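Local coordinates for protein dihydropyrimidine amidohydrolase (Dictyostelium discoideum, PDB 2FTW) that catalyses the reversible hydrolytic ring opening of dihydropyrimidines such as 5,6-dihydrouracil, the second step of reductive pyrimidine breakdown, using two zinc ions per subunit, at residues 87-91 with 451-455. Where two conformers were deposited one is given. Residue numbers count along the deposited sequence, not the author numbering.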
ATOM      1  N   GLN A  87       0.006 -31.837  29.428  1.00 23.44           N
ATOM      2  CA  GLN A  87      -1.088 -31.653  30.393  1.00 23.47           C
ATOM      3  C   GLN A  87      -1.636 -30.247  30.296  1.00 22.83           C
ATOM      4  O   GLN A  87      -2.842 -30.052  30.244  1.00 23.04           O
ATOM      5  CB  GLN A  87      -0.627 -31.905  31.831  1.00 23.64           C
ATOM      6  CG  GLN A  87      -0.364 -33.359  32.171  1.00 23.75           C
ATOM      7  CD  GLN A  87       0.157 -33.538  33.592  1.00 24.91           C
ATOM      8  OE1 GLN A  87       0.034 -32.644  34.418  1.00 28.55           O
ATOM      9  NE2 GLN A  87       0.756 -34.693  33.872  1.00 28.00           N
ATOM     10  N   ALA A  88      -0.735 -29.270  30.276  1.00 22.82           N
ATOM     11  CA  ALA A  88      -1.105 -27.874  30.117  1.00 22.44           C
ATOM     12  C   ALA A  88      -1.810 -27.640  28.776  1.00 22.41           C
ATOM     13  O   ALA A  88      -2.799 -26.900  28.702  1.00 23.11           O
ATOM     14  CB  ALA A  88       0.120 -26.988  30.233  1.00 22.23           C
ATOM     15  N   ALA A  89      -1.323 -28.287  27.721  1.00 22.03           N
ATOM     16  CA  ALA A  89      -1.944 -28.150  26.410  1.00 21.72           C
ATOM     17  C   ALA A  89      -3.426 -28.506  26.466  1.00 21.99           C
ATOM     18  O   ALA A  89      -4.262 -27.681  26.084  1.00 21.93           O
ATOM     19  CB  ALA A  89      -1.237 -29.000  25.405  1.00 21.19           C
ATOM     20  N   VAL A  90      -3.745 -29.712  26.948  1.00 21.79           N
ATOM     21  CA  VAL A  90      -5.136 -30.196  26.949  1.00 22.57           C
ATOM     22  C   VAL A  90      -6.067 -29.442  27.917  1.00 22.96           C
ATOM     23  O   VAL A  90      -7.266 -29.308  27.661  1.00 23.71           O
ATOM     24  CB  VAL A  90      -5.262 -31.730  27.190  1.00 22.23           C
ATOM     25  CG1 VAL A  90      -4.579 -32.516  26.073  1.00 21.64           C
ATOM     26  CG2 VAL A  90      -4.735 -32.140  28.574  1.00 23.55           C
ATOM     27  N   ALA A  91      -5.513 -28.936  29.007  1.00 23.23           N
ATOM     28  CA  ALA A  91      -6.245 -28.052  29.906  1.00 23.08           C
ATOM     29  C   ALA A  91      -6.671 -26.775  29.211  1.00 23.36           C
ATOM     30  O   ALA A  91      -7.576 -26.098  29.681  1.00 23.69           O
ATOM     31  CB  ALA A  91      -5.395 -27.715  31.127  1.00 22.78           C
ATOM     32  N   LYS A 451     -10.337 -30.439  36.110  1.00 29.46           N
ATOM     33  CA  LYS A 451      -9.315 -31.392  36.565  0.50 29.47           C
ATOM     34  C   LYS A 451      -8.731 -32.230  35.425  1.00 29.09           C
ATOM     35  O   LYS A 451      -9.424 -32.551  34.465  1.00 28.58           O
ATOM     36  CB  LYS A 451      -9.894 -32.316  37.653  0.50 29.42           C
ATOM     37  CG  LYS A 451     -10.504 -31.584  38.859  0.50 29.92           C
ATOM     38  CD  LYS A 451      -9.458 -30.770  39.653  0.50 30.49           C
ATOM     39  CE  LYS A 451     -10.067 -29.543  40.345  0.50 30.55           C
ATOM     40  NZ  LYS A 451      -9.031 -28.512  40.680  0.50 29.88           N
ATOM     41  N   LEU A 452      -7.457 -32.597  35.558  1.00 29.35           N
ATOM     42  CA  LEU A 452      -6.773 -33.446  34.564  1.00 29.70           C
ATOM     43  C   LEU A 452      -6.994 -34.918  34.873  1.00 29.94           C
ATOM     44  O   LEU A 452      -7.031 -35.318  36.032  1.00 29.88           O
ATOM     45  CB  LEU A 452      -5.264 -33.143  34.505  1.00 29.38           C
ATOM     46  CG  LEU A 452      -4.861 -31.786  33.904  1.00 30.07           C
ATOM     47  CD1 LEU A 452      -3.489 -31.318  34.400  1.00 29.42           C
ATOM     48  CD2 LEU A 452      -4.885 -31.814  32.378  1.00 30.30           C
ATOM     49  N   SER A 453      -7.174 -35.706  33.817  1.00 30.24           N
ATOM     50  CA  SER A 453      -7.225 -37.162  33.903  1.00 30.64           C
ATOM     51  C   SER A 453      -6.420 -37.721  32.721  1.00 30.81           C
ATOM     52  O   SER A 453      -6.918 -38.494  31.908  1.00 30.72           O
ATOM     53  CB  SER A 453      -8.680 -37.667  33.908  1.00 30.92           C
ATOM     54  OG  SER A 453      -9.455 -37.111  32.844  1.00 31.19           O
ATOM     55  N   CYS A 454      -5.165 -37.294  32.636  1.00 31.24           N
ATOM     56  CA  CYS A 454      -4.269 -37.729  31.571  1.00 31.54           C
ATOM     57  C   CYS A 454      -3.674 -39.100  31.859  1.00 31.97           C
ATOM     58  O   CYS A 454      -3.686 -39.577  33.001  1.00 32.28           O
ATOM     59  CB  CYS A 454      -3.133 -36.730  31.392  1.00 31.63           C
ATOM     60  SG  CYS A 454      -3.649 -35.119  30.808  1.00 31.59           S
ATOM     61  N   VAL A 455      -3.166 -39.733  30.804  1.00 32.06           N
ATOM     62  CA  VAL A 455      -2.307 -40.910  30.943  1.00 32.06           C
ATOM     63  C   VAL A 455      -0.942 -40.643  30.269  1.00 31.83           C
ATOM     64  O   VAL A 455      -0.855 -40.453  29.055  1.00 31.66           O
ATOM     65  CB  VAL A 455      -3.003 -42.174  30.395  1.00 32.22           C
ATOM     66  CG1 VAL A 455      -2.024 -43.364  30.307  1.00 32.17           C
ATOM     67  CG2 VAL A 455      -4.190 -42.533  31.289  1.00 32.82           C
TER
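Start with L452, the bump that fills the largest part of this interface. It leaves the short strand 451-452 with its CA-to-CB bond toward helix 82-91, and its forked tip lands in a shallow hollow on the helix surface bordered by Q87, V90 and A91. CD2 of L452 goes deepest, 3.8 Å from CG2 of V90 and 4.3 Å from CB of A91, and it also lies 3.4 Å from the backbone O of Q87. That oxygen already accepts the helical hydrogen bond from N of A91 (3.1 Å), so the methyl covers a carbonyl that has a partner. The other methyl, CD1 of L452, lies 3.8 Å from OE1 of Q87.

Two residues on, past S453, whose CB is out of reach of the helix, the chain presents a second bump, C454. Its SG fits between V90 and Q87, 3.9 Å from CG2 of V90 and 4.0 Å from CG of Q87. CG2 of V90 thus touches both, seated in the notch between CD2 of L452 and SG of C454.

Here a helix of the (beta-alpha)8-barrel domain meets the beta-sandwich, well away from the zinc site. V446 and W447 of strand 444-448 extend the packing: V90 rests on V446, while A91 and L452 both touch W447.

No hydrogen bond or salt bridge links 87-91 to 451-455. With 199 Å² buried in total, the join is van der Waals contact of methyls, a sulfur and the glutamine's CG, one methyl also lying on a carbonyl oxygen and another near OE1, chemistry that rewards close packing, not polar pairing.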